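Local coordinates for SusD superfamily protein (PDB 3NQP) that probably binds glycans at the outer membrane of Bacteroides fragilis, as a SusD-family partner in nutrient uptake, at residues A100-A105 / E111-Y116; Q169-L174 / L212-V217; N256-A261 / I362-A367; E441-F446 / G450-D455. All coordinates share one frame; numbering follows the deposited sequence.

Contact 1 of 4, residues A100-A105 / E111-Y116; sequences ARVTDA and EMKNFY
Lys113 reaches across from helix 110-135 to the turn that follows helix 89-102. It gives up more surface than any other residue here, followed by Val102 and Ala105. CG lies anti to the backbone N (chi1 179°), which sends the chain out toward Val102, and a bend at chi3 (-76°) then brings NZ to the turn. On the way Lys113 CG passes Val102 CG1 at 3.9 Å, the two side chains sliding by in opposite directions. Lys113 NZ donates to Ala105 O at 2.8 Å, tilted 18° from the carbonyl plane. A weak bond runs from Lys113 NZ to Thr103 O at 3.4 Å. The ammonium thus meets two carbonyls of a type I beta turn, firmly only at Ala105; Ala105 N closes the turn on Val102 O at 3.1 Å. Val102 also touches Leu108 in the linking loop. The contact therefore ties together the two helices of a helical hairpin, and helix 21-37 packs beside it against Met112 and Tyr116.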
loop_
_atom_site.group_PDB
_atom_site.type_symbol
_atom_site.label_atom_id
_atom_site.label_comp_id
_atom_site.label_asym_id
_atom_site.label_seq_id
_atom_site.Cartn_x
_atom_site.Cartn_y
_atom_site.Cartn_z
ATOM N N ALA A 100 -25.448 -12.656 0.789
ATOM C CA ALA A 100 -26.556 -13.634 0.758
ATOM C C ALA A 100 -27.596 -13.348 1.866
ATOM O O ALA A 100 -28.787 -13.300 1.608
ATOM C CB ALA A 100 -25.991 -15.082 0.888
ATOM N N ARG A 101 -27.158 -13.113 3.090
ATOM C CA ARG A 101 -28.133 -12.901 4.179
ATOM C C ARG A 101 -28.851 -11.566 4.196
ATOM O O ARG A 101 -29.991 -11.474 4.666
ATOM C CB ARG A 101 -27.479 -13.088 5.535
ATOM C CG ARG A 101 -27.104 -14.539 5.828
ATOM C CD ARG A 101 -26.868 -14.699 7.332
ATOM N NE ARG A 101 -25.844 -15.682 7.664
ATOM C CZ ARG A 101 -25.666 -16.217 8.875
ATOM N NH1 ARG A 101 -26.460 -15.886 9.897
ATOM N NH2 ARG A 101 -24.696 -17.111 9.065
ATOM N N VAL A 102 -28.180 -10.526 3.738
ATOM C CA VAL A 102 -28.650 -9.168 3.939
ATOM C C VAL A 102 -29.393 -8.599 2.708
ATOM O O VAL A 102 -30.228 -7.724 2.863
ATOM C CB VAL A 102 -27.483 -8.253 4.394
ATOM C CG1 VAL A 102 -27.857 -6.788 4.271
ATOM C CG2 VAL A 102 -27.070 -8.601 5.800
ATOM N N THR A 103 -29.109 -9.106 1.506
ATOM C CA THR A 103 -29.705 -8.563 0.294
ATOM C C THR A 103 -31.229 -8.400 0.414
ATOM O O THR A 103 -31.755 -7.345 0.058
ATOM C CB THR A 103 -29.298 -9.365 -0.954
ATOM O OG1 THR A 103 -27.907 -9.146 -1.192
ATOM C CG2 THR A 103 -30.061 -8.922 -2.209
ATOM N N ASP A 104 -31.935 -9.380 0.981
ATOM C CA ASP A 104 -33.408 -9.272 1.117
ATOM C C ASP A 104 -33.925 -9.123 2.554
ATOM O O ASP A 104 -35.096 -9.383 2.822
ATOM C CB ASP A 104 -34.071 -10.460 0.411
ATOM C CG ASP A 104 -33.737 -10.506 -1.072
ATOM O OD1 ASP A 104 -33.695 -9.441 -1.707
ATOM O OD2 ASP A 104 -33.512 -11.603 -1.608
ATOM N N ALA A 105 -33.064 -8.671 3.466
ATOM C CA ALA A 105 -33.400 -8.501 4.872
ATOM C C ALA A 105 -34.416 -7.398 5.079
ATOM O O ALA A 105 -34.319 -6.331 4.457
ATOM C CB ALA A 105 -32.153 -8.173 5.670
ATOM N N GLU A 111 -31.538 2.506 3.936
ATOM C CA GLU A 111 -30.278 3.283 4.002
ATOM C C GLU A 111 -29.123 2.491 4.592
ATOM O O GLU A 111 -28.046 2.473 4.028
ATOM C CB GLU A 111 -30.436 4.570 4.820
ATOM C CG GLU A 111 -31.176 5.684 4.046
ATOM C CD GLU A 111 -32.672 5.422 3.953
ATOM O OE1 GLU A 111 -33.220 4.721 4.834
ATOM O OE2 GLU A 111 -33.297 5.936 3.032
HETATM N N MSE A 112 -29.353 1.822 5.724
HETATM C CA MSE A 112 -28.302 1.045 6.350
HETATM C C MSE A 112 -27.971 -0.200 5.536
HETATM O O MSE A 112 -26.805 -0.539 5.380
HETATM C CB MSE A 112 -28.684 0.652 7.780
HETATM C CG MSE A 112 -27.594 -0.177 8.498
HETATM SE SE MSE A 112 -28.026 -0.516 10.340
HETATM C CE MSE A 112 -27.783 1.209 11.148
ATOM N N LYS A 113 -28.991 -0.879 5.032
ATOM C CA LYS A 113 -28.764 -2.048 4.181
ATOM C C LYS A 113 -27.881 -1.664 2.963
ATOM O O LYS A 113 -26.923 -2.361 2.640
ATOM C CB LYS A 113 -30.089 -2.634 3.722
ATOM C CG LYS A 113 -29.976 -3.845 2.819
ATOM C CD LYS A 113 -31.257 -4.107 2.053
ATOM C CE LYS A 113 -32.328 -4.710 2.877
ATOM N NZ LYS A 113 -33.508 -5.166 2.049
ATOM N N ASN A 114 -28.243 -0.577 2.287
ATOM C CA ASN A 114 -27.549 -0.151 1.093
ATOM C C ASN A 114 -26.115 0.292 1.456
ATOM O O ASN A 114 -25.183 0.021 0.710
ATOM C CB ASN A 114 -28.295 0.986 0.404
ATOM C CG ASN A 114 -29.553 0.537 -0.276
ATOM O OD1 ASN A 114 -29.750 -0.655 -0.520
ATOM N ND2 ASN A 114 -30.410 1.488 -0.591
ATOM N N PHE A 115 -25.952 0.963 2.599
ATOM C CA PHE A 115 -24.604 1.384 3.021
ATOM C C PHE A 115 -23.709 0.190 3.282
ATOM O O PHE A 115 -22.571 0.142 2.817
ATOM C CB PHE A 115 -24.629 2.289 4.247
ATOM C CG PHE A 115 -23.311 2.968 4.473
ATOM C CD1 PHE A 115 -22.992 4.100 3.757
ATOM C CD2 PHE A 115 -22.371 2.431 5.323
ATOM C CE1 PHE A 115 -21.772 4.703 3.922
ATOM C CE2 PHE A 115 -21.132 3.048 5.474
ATOM C CZ PHE A 115 -20.861 4.178 4.782
ATOM N N TYR A 116 -24.247 -0.781 4.021
ATOM C CA TYR A 116 -23.553 -2.011 4.328
ATOM C C TYR A 116 -23.253 -2.807 3.067
ATOM O O TYR A 116 -22.144 -3.310 2.905
ATOM C CB TYR A 116 -24.348 -2.861 5.322
ATOM C CG TYR A 116 -24.351 -2.373 6.768
ATOM C CD1 TYR A 116 -23.526 -1.335 7.190
ATOM C CD2 TYR A 116 -25.177 -2.978 7.712
ATOM C CE1 TYR A 116 -23.506 -0.907 8.522
ATOM C CE2 TYR A 116 -25.151 -2.577 9.068
ATOM C CZ TYR A 116 -24.325 -1.536 9.455
ATOM O OH TYR A 116 -24.301 -1.141 10.753
#

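Contact 2 of 4, residues Q169-L174 / L212-V217; sequences QIKSDL and LWTSKV
Lys171 of helix 163-181 and Thr214 of helix 200-216 reach toward each other tip to tip. The backbones stay well apart, with the nearest CA atoms, of Lys171 and Thr214, 10.5 Å from each other. Lys171 CB points at the other helix. CG sits anti to the carbonyl carbon (chi1 -74°), and beyond it the chain runs fully extended, so its whole length is spent on bridging the gap. Lys171 also touches Val210, one turn before Thr214. Lys171 CE is the first atom to meet Thr214, 3.6 Å from its OG1 and 4.1 Å from its CG2. At the tip, Lys171 NZ lies 3.1 Å from Thr214 OG1 and 3.7 Å from Thr214 CB. Outside the two segments, Asp228 of helix 228-241 is a common partner: its OD2 forms a salt bridge with Lys171 NZ and a hydrogen bond with Thr214 OG1. Tyr211 adds a cation-pi contact to the lysine. This is a polar bridge between two helices, consistent with a TPR-like helical scaffold. Asp228 OD2 is bound by both, which probably helps to bring the ammonium and the hydroxyl together, and its negative charge probably favours the charged form of Lys171.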
loop_
_atom_site.group_PDB
_atom_site.type_symbol
_atom_site.label_atom_id
_atom_site.label_comp_id
_atom_site.label_asym_id
_atom_site.label_seq_id
_atom_site.Cartn_x
_atom_site.Cartn_y
_atom_site.Cartn_z
ATOM N N GLN A 169 -15.331 -9.833 -12.440
ATOM C CA GLN A 169 -16.011 -9.886 -11.182
ATOM C C GLN A 169 -15.675 -8.688 -10.329
ATOM O O GLN A 169 -16.558 -8.118 -9.668
ATOM C CB GLN A 169 -15.614 -11.127 -10.395
ATOM C CG GLN A 169 -16.377 -11.257 -9.055
ATOM C CD GLN A 169 -17.876 -11.375 -9.238
ATOM O OE1 GLN A 169 -18.346 -12.021 -10.169
ATOM N NE2 GLN A 169 -18.640 -10.753 -8.334
ATOM N N ILE A 170 -14.382 -8.352 -10.308
ATOM C CA ILE A 170 -13.936 -7.180 -9.572
ATOM C C ILE A 170 -14.744 -5.955 -10.043
ATOM O O ILE A 170 -15.274 -5.194 -9.255
ATOM C CB ILE A 170 -12.443 -6.935 -9.757
ATOM C CG1 ILE A 170 -11.610 -7.962 -8.982
ATOM C CG2 ILE A 170 -12.088 -5.578 -9.286
ATOM C CD1 ILE A 170 -10.090 -7.906 -9.344
ATOM N N LYS A 171 -14.812 -5.752 -11.342
ATOM C CA LYS A 171 -15.487 -4.566 -11.870
ATOM C C LYS A 171 -17.018 -4.631 -11.639
ATOM O O LYS A 171 -17.650 -3.620 -11.327
ATOM C CB LYS A 171 -15.123 -4.380 -13.350
ATOM C CG LYS A 171 -13.657 -3.856 -13.531
ATOM C CD LYS A 171 -13.196 -3.760 -14.981
ATOM C CE LYS A 171 -11.802 -3.142 -15.163
ATOM N NZ LYS A 171 -11.347 -3.191 -16.607
ATOM N N SER A 172 -17.615 -5.812 -11.758
ATOM C CA SER A 172 -19.032 -5.951 -11.415
ATOM C C SER A 172 -19.278 -5.540 -9.970
ATOM O O SER A 172 -20.203 -4.770 -9.669
ATOM C CB SER A 172 -19.467 -7.385 -11.638
ATOM O OG SER A 172 -20.794 -7.538 -11.227
ATOM N N ASP A 173 -18.397 -5.996 -9.074
ATOM C CA ASP A 173 -18.494 -5.641 -7.646
ATOM C C ASP A 173 -18.292 -4.179 -7.359
ATOM O O ASP A 173 -18.955 -3.628 -6.491
ATOM C CB ASP A 173 -17.564 -6.506 -6.766
ATOM C CG ASP A 173 -18.083 -7.936 -6.595
ATOM O OD1 ASP A 173 -19.290 -8.160 -6.869
ATOM O OD2 ASP A 173 -17.293 -8.822 -6.190
ATOM N N LEU A 174 -17.389 -3.534 -8.090
ATOM C CA LEU A 174 -17.189 -2.110 -7.863
ATOM C C LEU A 174 -18.449 -1.336 -8.291
ATOM O O LEU A 174 -18.890 -0.413 -7.601
ATOM C CB LEU A 174 -15.989 -1.607 -8.634
ATOM C CG LEU A 174 -14.628 -2.085 -8.084
ATOM C CD1 LEU A 174 -13.476 -1.834 -9.102
ATOM C CD2 LEU A 174 -14.317 -1.433 -6.738
ATOM N N LEU A 212 -7.016 2.363 -13.768
ATOM C CA LEU A 212 -5.696 2.704 -14.236
ATOM C C LEU A 212 -4.855 1.463 -14.529
ATOM O O LEU A 212 -4.173 1.376 -15.547
ATOM C CB LEU A 212 -4.911 3.551 -13.211
ATOM C CG LEU A 212 -3.522 3.953 -13.709
ATOM C CD1 LEU A 212 -3.514 4.757 -15.048
ATOM C CD2 LEU A 212 -2.831 4.756 -12.560
ATOM N N TRP A 213 -4.852 0.535 -13.591
ATOM C CA TRP A 213 -4.126 -0.720 -13.757
ATOM C C TRP A 213 -4.543 -1.424 -15.057
ATOM O O TRP A 213 -3.683 -1.730 -15.882
ATOM C CB TRP A 213 -4.340 -1.634 -12.556
ATOM C CG TRP A 213 -3.640 -2.905 -12.673
ATOM C CD1 TRP A 213 -3.994 -3.969 -13.513
ATOM C CD2 TRP A 213 -2.422 -3.304 -12.015
ATOM N NE1 TRP A 213 -3.076 -4.986 -13.375
ATOM C CE2 TRP A 213 -2.108 -4.607 -12.475
ATOM C CE3 TRP A 213 -1.572 -2.699 -11.064
ATOM C CZ2 TRP A 213 -0.990 -5.307 -12.023
ATOM C CZ3 TRP A 213 -0.473 -3.412 -10.616
ATOM C CH2 TRP A 213 -0.201 -4.703 -11.091
ATOM N N THR A 214 -5.839 -1.628 -15.270
ATOM C CA THR A 214 -6.259 -2.371 -16.476
ATOM C C THR A 214 -6.029 -1.557 -17.751
ATOM O O THR A 214 -5.903 -2.142 -18.827
ATOM C CB THR A 214 -7.701 -2.907 -16.377
ATOM O OG1 THR A 214 -8.594 -1.823 -16.146
ATOM C CG2 THR A 214 -7.812 -3.903 -15.182
ATOM N N SER A 215 -5.947 -0.225 -17.629
ATOM C CA SER A 215 -5.564 0.610 -18.761
ATOM C C SER A 215 -4.160 0.275 -19.313
ATOM O O SER A 215 -3.935 0.357 -20.521
ATOM C CB SER A 215 -5.575 2.093 -18.385
ATOM O OG SER A 215 -6.873 2.573 -18.060
ATOM N N LYS A 216 -3.249 -0.114 -18.421
ATOM C CA LYS A 216 -1.844 -0.214 -18.717
ATOM C C LYS A 216 -1.202 -1.604 -18.685
ATOM O O LYS A 216 -0.170 -1.821 -19.327
ATOM C CB LYS A 216 -1.072 0.718 -17.757
ATOM C CG LYS A 216 -1.328 2.170 -18.089
ATOM C CD LYS A 216 -0.576 3.125 -17.096
ATOM C CE LYS A 216 0.913 3.123 -17.280
ATOM N NZ LYS A 216 1.469 4.384 -16.613
ATOM N N VAL A 217 -1.800 -2.527 -17.948
ATOM C CA VAL A 217 -1.202 -3.842 -17.678
ATOM C C VAL A 217 -2.057 -4.968 -18.263
ATOM O O VAL A 217 -3.236 -5.055 -17.989
ATOM C CB VAL A 217 -1.047 -4.089 -16.154
ATOM C CG1 VAL A 217 -0.209 -5.374 -15.859
ATOM C CG2 VAL A 217 -0.370 -2.886 -15.516
#

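Contact 3 of 4, residues N256-A261 / I362-A367; sequences NAKNKA and IGYVNA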
loop_
_atom_site.group_PDB
_atom_site.type_symbol
_atom_site.label_atom_id
_atom_site.label_comp_id
_atom_site.label_asym_id
_atom_site.label_seq_id
_atom_site.Cartn_x
_atom_site.Cartn_y
_atom_site.Cartn_z
ATOM N N ASN A 256 0.071 11.051 12.430
ATOM C CA ASN A 256 0.088 11.223 13.876
ATOM C C ASN A 256 -1.101 10.491 14.500
ATOM O O ASN A 256 -2.271 10.704 14.116
ATOM C CB ASN A 256 0.079 12.716 14.174
ATOM C CG ASN A 256 0.029 13.044 15.664
ATOM O OD1 ASN A 256 -0.231 12.193 16.518
ATOM N ND2 ASN A 256 0.228 14.318 15.965
ATOM N N ALA A 257 -0.802 9.615 15.459
ATOM C CA ALA A 257 -1.825 8.756 16.061
ATOM C C ALA A 257 -2.816 9.572 16.907
ATOM O O ALA A 257 -3.864 9.065 17.308
ATOM C CB ALA A 257 -1.163 7.607 16.874
ATOM N N LYS A 258 -2.485 10.833 17.182
ATOM C CA LYS A 258 -3.411 11.736 17.874
ATOM C C LYS A 258 -4.146 12.668 16.883
ATOM O O LYS A 258 -4.903 13.531 17.288
ATOM C CB LYS A 258 -2.668 12.533 18.966
ATOM C CG LYS A 258 -1.953 11.659 19.997
ATOM C CD LYS A 258 -2.876 11.188 21.109
ATOM C CE LYS A 258 -2.113 10.503 22.266
ATOM N NZ LYS A 258 -0.846 11.223 22.696
ATOM N N ASN A 259 -3.984 12.429 15.574
ATOM C CA ASN A 259 -4.680 13.232 14.557
ATOM C C ASN A 259 -5.371 12.331 13.522
ATOM O O ASN A 259 -5.408 12.627 12.335
ATOM C CB ASN A 259 -3.686 14.204 13.878
ATOM C CG ASN A 259 -4.398 15.200 12.960
ATOM O OD1 ASN A 259 -5.489 15.617 13.271
ATOM N ND2 ASN A 259 -3.809 15.521 11.809
ATOM N N LYS A 260 -5.913 11.215 13.977
ATOM C CA LYS A 260 -6.451 10.196 13.080
ATOM C C LYS A 260 -7.678 10.663 12.354
ATOM O O LYS A 260 -8.361 11.577 12.795
ATOM C CB LYS A 260 -6.797 8.897 13.854
ATOM C CG LYS A 260 -5.564 8.203 14.382
ATOM C CD LYS A 260 -5.920 6.900 15.104
ATOM C CE LYS A 260 -4.654 6.144 15.577
ATOM N NZ LYS A 260 -5.135 4.751 15.941
ATOM N N ALA A 261 -7.947 10.024 11.241
ATOM C CA ALA A 261 -9.133 10.326 10.404
ATOM C C ALA A 261 -9.203 11.800 10.023
ATOM O O ALA A 261 -10.272 12.386 9.900
ATOM C CB ALA A 261 -10.411 9.876 11.124
ATOM N N ILE A 362 4.665 5.091 14.065
ATOM C CA ILE A 362 4.902 4.198 15.221
ATOM C C ILE A 362 4.053 4.571 16.450
ATOM O O ILE A 362 4.415 4.268 17.602
ATOM C CB ILE A 362 6.420 4.070 15.555
ATOM C CG1 ILE A 362 7.074 5.433 15.821
ATOM C CG2 ILE A 362 7.143 3.348 14.409
ATOM C CD1 ILE A 362 8.423 5.373 16.711
ATOM N N GLY A 363 2.909 5.205 16.219
ATOM C CA GLY A 363 1.905 5.384 17.316
ATOM C C GLY A 363 2.330 6.410 18.367
ATOM O O GLY A 363 2.759 7.497 18.009
ATOM N N TYR A 364 2.261 6.051 19.646
ATOM C CA TYR A 364 2.645 6.993 20.727
ATOM C C TYR A 364 3.135 6.278 21.962
ATOM O O TYR A 364 3.097 5.049 22.046
ATOM C CB TYR A 364 1.460 7.911 21.077
ATOM C CG TYR A 364 0.199 7.157 21.461
ATOM C CD1 TYR A 364 0.172 6.284 22.560
ATOM C CD2 TYR A 364 -0.971 7.295 20.707
ATOM C CE1 TYR A 364 -0.982 5.584 22.893
ATOM C CE2 TYR A 364 -2.131 6.611 21.042
ATOM C CZ TYR A 364 -2.126 5.739 22.121
ATOM O OH TYR A 364 -3.275 5.039 22.406
ATOM N N VAL A 365 3.611 7.047 22.938
ATOM C CA VAL A 365 3.994 6.496 24.209
ATOM C C VAL A 365 2.856 6.863 25.144
ATOM O O VAL A 365 2.492 8.049 25.267
ATOM C CB VAL A 365 5.309 7.083 24.712
ATOM C CG1 VAL A 365 5.688 6.446 26.028
ATOM C CG2 VAL A 365 6.445 6.908 23.663
ATOM N N ASN A 366 2.292 5.863 25.810
ATOM C CA ASN A 366 1.125 6.101 26.632
ATOM C C ASN A 366 1.491 6.703 28.000
ATOM O O ASN A 366 2.667 6.972 28.279
ATOM C CB ASN A 366 0.298 4.801 26.741
ATOM C CG ASN A 366 0.974 3.737 27.531
ATOM O OD1 ASN A 366 1.923 3.998 28.297
ATOM N ND2 ASN A 366 0.499 2.514 27.366
ATOM N N ALA A 367 0.500 6.929 28.849
ATOM C CA ALA A 367 0.743 7.634 30.124
ATOM C C ALA A 367 1.637 6.797 31.059
ATOM O O ALA A 367 2.344 7.347 31.893
ATOM C CB ALA A 367 -0.604 8.003 30.818
HETATM O O HOH W 1 1.955 9.235 16.166
HETATM O O HOH W 2 0.158 9.547 24.651
#
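An Asx turn and a type I beta turn overlap at Asn256, and this loop meets the edge of a short two-stranded hairpin at the protein surface. Asn256 OD1 accepts from Lys258 N at 2.7 Å, with the donor above the carbonyl plane, and Asn259 N closes the beta turn on Asn256 O. The turn presents Ala257 and Lys258 to Gly363 and Tyr364. Ala257 CB lies 3.8 Å from Gly363 CA and 3.9 Å from Tyr364 CD2. Lys258 crosses the tyrosine side chain at about a right angle, and its CE comes to 3.7 Å from Tyr364 CD2. Bends at chi2 and chi4 bring CE obliquely to the ring and NZ on to a water. Two waters complete the join. One accepts from Ala257 N and donates to Gly363 O at 2.7 Å. The other accepts from Lys258 NZ and donates to Val365 O at 2.8 Å. Tyr364 OH is hydrogen-bonded to Glu273, whose other carboxylate oxygen accepts from Asn366 ND2, and the backbone of Tyr364 pairs with Val372 of the neighbouring strand. No hydrogen bond links the two segments directly. Apolar touch between a methyl, a methylene and the ring is combined with water-mediated polar links, and the lysine serves both: its CE touches Tyr364 while its ammonium reaches a backbone carbonyl through water.

Contact 4 of 4, residues E441-F446 / G450-D455; sequences EKDKEF and GQRWWD
Lys442 and Asp443, neighbours on helix 431-445, form paired salt bridges to the start of the next helix, 452-458, across the short link between them, in the buried helical part of the SusD-family region. Lys442 NZ donates to Asp455 OD1 at 2.7 Å, using the syn lone pair of that oxygen. Lys442 NZ also donates to Gln451 OE1 at 2.8 Å, in the carbonyl plane and on a lone pair. A bend at chi3 (76°) turns the ammonium to this pair of acceptors. Arg452 grips Asp443 side-on: NE meets OD1 at 2.7 Å and NH2 meets OD2 at 2.9 Å. The fit is not coplanar, for the carboxylate and guanidinium planes stand 51° apart. Phe446 CB packs on Gln451 CG at 3.9 Å. Further out, one water donates to both Asp443 OD1 and Asp455 OD2, and another links Phe446 O to Gln451 N. Gly51 O and Gly474 O accept from Arg452 NH1, which helps to set the guanidinium. Trp384 and Leu387 of helix 382-396 lie against Lys442. Most of these residues are buried, so the charges are probably largely compensated, with Arg458 adding a second cation to Asp455, and the water between the two aspartates probably eases their mutual repulsion.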
loop_
_atom_site.group_PDB
_atom_site.type_symbol
_atom_site.label_atom_id
_atom_site.label_comp_id
_atom_site.label_asym_id
_atom_site.label_seq_id
_atom_site.Cartn_x
_atom_site.Cartn_y
_atom_site.Cartn_z
ATOM N N GLU A 441 8.410 10.395 -6.858
ATOM C CA GLU A 441 7.601 11.110 -5.882
ATOM C C GLU A 441 6.784 10.148 -5.012
ATOM O O GLU A 441 6.668 10.340 -3.828
ATOM C CB GLU A 441 6.697 12.137 -6.582
ATOM C CG GLU A 441 6.332 13.331 -5.680
ATOM C CD GLU A 441 7.519 14.098 -5.192
ATOM O OE1 GLU A 441 8.474 14.276 -5.976
ATOM O OE2 GLU A 441 7.508 14.476 -4.011
ATOM N N LYS A 442 6.185 9.126 -5.619
ATOM C CA LYS A 442 5.555 8.040 -4.850
ATOM C C LYS A 442 6.563 7.334 -3.930
ATOM O O LYS A 442 6.221 6.985 -2.812
ATOM C CB LYS A 442 4.891 7.028 -5.785
ATOM C CG LYS A 442 3.601 7.559 -6.390
ATOM C CD LYS A 442 2.707 6.457 -7.035
ATOM C CE LYS A 442 1.995 5.652 -5.931
ATOM N NZ LYS A 442 1.039 4.628 -6.530
ATOM N N ASP A 443 7.793 7.151 -4.403
ATOM C CA ASP A 443 8.835 6.485 -3.622
ATOM C C ASP A 443 9.133 7.241 -2.339
ATOM O O ASP A 443 9.429 6.641 -1.323
ATOM C CB ASP A 443 10.156 6.400 -4.424
ATOM C CG ASP A 443 10.151 5.305 -5.470
ATOM O OD1 ASP A 443 9.209 4.460 -5.469
ATOM O OD2 ASP A 443 11.080 5.338 -6.325
ATOM N N LYS A 444 9.125 8.563 -2.425
ATOM C CA LYS A 444 9.315 9.422 -1.268
ATOM C C LYS A 444 8.078 9.598 -0.390
ATOM O O LYS A 444 8.195 9.663 0.856
ATOM C CB LYS A 444 9.784 10.781 -1.703
ATOM C CG LYS A 444 11.192 10.832 -2.213
ATOM C CD LYS A 444 11.451 12.245 -2.746
ATOM C CE LYS A 444 12.745 12.273 -3.497
ATOM N NZ LYS A 444 13.113 13.646 -3.865
ATOM N N GLU A 445 6.907 9.714 -1.034
ATOM C CA GLU A 445 5.663 10.070 -0.342
ATOM C C GLU A 445 5.107 8.877 0.456
ATOM O O GLU A 445 4.530 9.051 1.542
ATOM C CB GLU A 445 4.618 10.570 -1.347
ATOM C CG GLU A 445 3.302 11.102 -0.807
ATOM C CD GLU A 445 3.464 12.367 0.050
ATOM O OE1 GLU A 445 4.480 13.064 -0.076
ATOM O OE2 GLU A 445 2.569 12.645 0.840
ATOM N N PHE A 446 5.281 7.683 -0.092
ATOM C CA PHE A 446 4.566 6.492 0.367
ATOM C C PHE A 446 5.443 5.343 0.924
ATOM O O PHE A 446 5.103 4.167 0.841
ATOM C CB PHE A 446 3.719 5.971 -0.770
ATOM C CG PHE A 446 2.682 6.897 -1.211
ATOM C CD1 PHE A 446 1.647 7.264 -0.355
ATOM C CD2 PHE A 446 2.703 7.441 -2.497
ATOM C CE1 PHE A 446 0.686 8.159 -0.768
ATOM C CE2 PHE A 446 1.722 8.320 -2.901
ATOM C CZ PHE A 446 0.720 8.681 -2.026
ATOM N N GLY A 450 2.857 0.827 0.851
ATOM C CA GLY A 450 2.437 -0.305 0.025
ATOM C C GLY A 450 2.237 -0.035 -1.465
ATOM O O GLY A 450 1.379 -0.658 -2.102
ATOM N N GLN A 451 3.006 0.892 -2.022
ATOM C CA GLN A 451 2.848 1.216 -3.425
ATOM C C GLN A 451 3.923 0.693 -4.414
ATOM O O GLN A 451 3.608 0.413 -5.602
ATOM C CB GLN A 451 2.766 2.722 -3.585
ATOM C CG GLN A 451 1.622 3.393 -2.809
ATOM C CD GLN A 451 0.274 2.946 -3.266
ATOM O OE1 GLN A 451 -0.106 3.115 -4.432
ATOM N NE2 GLN A 451 -0.472 2.319 -2.350
ATOM N N ARG A 452 5.170 0.621 -3.968
ATOM C CA ARG A 452 6.248 0.500 -4.935
ATOM C C ARG A 452 6.190 -0.756 -5.811
ATOM O O ARG A 452 6.454 -0.687 -7.030
ATOM C CB ARG A 452 7.639 0.619 -4.314
ATOM C CG ARG A 452 8.698 0.787 -5.427
ATOM C CD ARG A 452 10.065 1.239 -4.891
ATOM N NE ARG A 452 10.662 2.176 -5.822
ATOM C CZ ARG A 452 11.560 1.908 -6.758
ATOM N NH1 ARG A 452 12.134 0.713 -6.869
ATOM N NH2 ARG A 452 11.953 2.896 -7.542
ATOM N N TRP A 453 5.834 -1.886 -5.238
ATOM C CA TRP A 453 5.766 -3.113 -6.070
ATOM C C TRP A 453 4.732 -2.887 -7.152
ATOM O O TRP A 453 4.951 -3.224 -8.316
ATOM C CB TRP A 453 5.417 -4.371 -5.245
ATOM C CG TRP A 453 5.183 -5.633 -6.130
ATOM C CD1 TRP A 453 4.074 -6.362 -6.186
ATOM C CD2 TRP A 453 6.103 -6.205 -7.073
ATOM N NE1 TRP A 453 4.202 -7.378 -7.120
ATOM C CE2 TRP A 453 5.458 -7.312 -7.659
ATOM C CE3 TRP A 453 7.413 -5.908 -7.453
ATOM C CZ2 TRP A 453 6.062 -8.094 -8.607
ATOM C CZ3 TRP A 453 8.011 -6.691 -8.405
ATOM C CH2 TRP A 453 7.338 -7.781 -8.958
ATOM N N TRP A 454 3.585 -2.310 -6.761
ATOM C CA TRP A 454 2.513 -2.069 -7.743
ATOM C C TRP A 454 2.961 -1.060 -8.829
ATOM O O TRP A 454 2.753 -1.275 -10.038
ATOM C CB TRP A 454 1.219 -1.651 -7.046
ATOM C CG TRP A 454 0.724 -2.642 -5.999
ATOM C CD1 TRP A 454 0.206 -2.350 -4.777
ATOM C CD2 TRP A 454 0.621 -4.061 -6.148
ATOM N NE1 TRP A 454 -0.183 -3.517 -4.138
ATOM C CE2 TRP A 454 0.068 -4.571 -4.969
ATOM C CE3 TRP A 454 0.947 -4.948 -7.170
ATOM C CZ2 TRP A 454 -0.153 -5.924 -4.780
ATOM C CZ3 TRP A 454 0.734 -6.310 -6.964
ATOM C CH2 TRP A 454 0.196 -6.766 -5.785
ATOM N N ASP A 455 3.606 0.007 -8.391
ATOM C CA ASP A 455 4.153 1.024 -9.308
ATOM C C ASP A 455 5.123 0.424 -10.341
ATOM O O ASP A 455 5.060 0.809 -11.511
ATOM C CB ASP A 455 4.839 2.137 -8.511
ATOM C CG ASP A 455 3.866 2.926 -7.636
ATOM O OD1 ASP A 455 2.643 2.887 -7.863
ATOM O OD2 ASP A 455 4.329 3.588 -6.676
HETATM O O HOH W 3 6.668 3.806 -4.968
HETATM O O HOH W 4 5.586 1.971 -1.211
#

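The four contacts follow one another along the chain, each closing before the next opens. Contacts 1 and 2 have centres about 25 Å apart and do not touch, but helices 110-135 and 163-181, one from each, are consecutive. Contact 2 meets contact 4 through packing of Trp213 CZ3 on Trp454 O at 3.9 Å, though their centres lie about 20 Å apart. Contact 4 is deeply placed, its centre about 8 Å from the chain centre. Contact 3 is a surface contact on the opposite side of that centre from contact 2. Contacts 1, 2 and 4 thus join helices of the alpha-helical scaffold, and contact 3 joins a loop to a short strand outside it, as expected for a SusD-like fold.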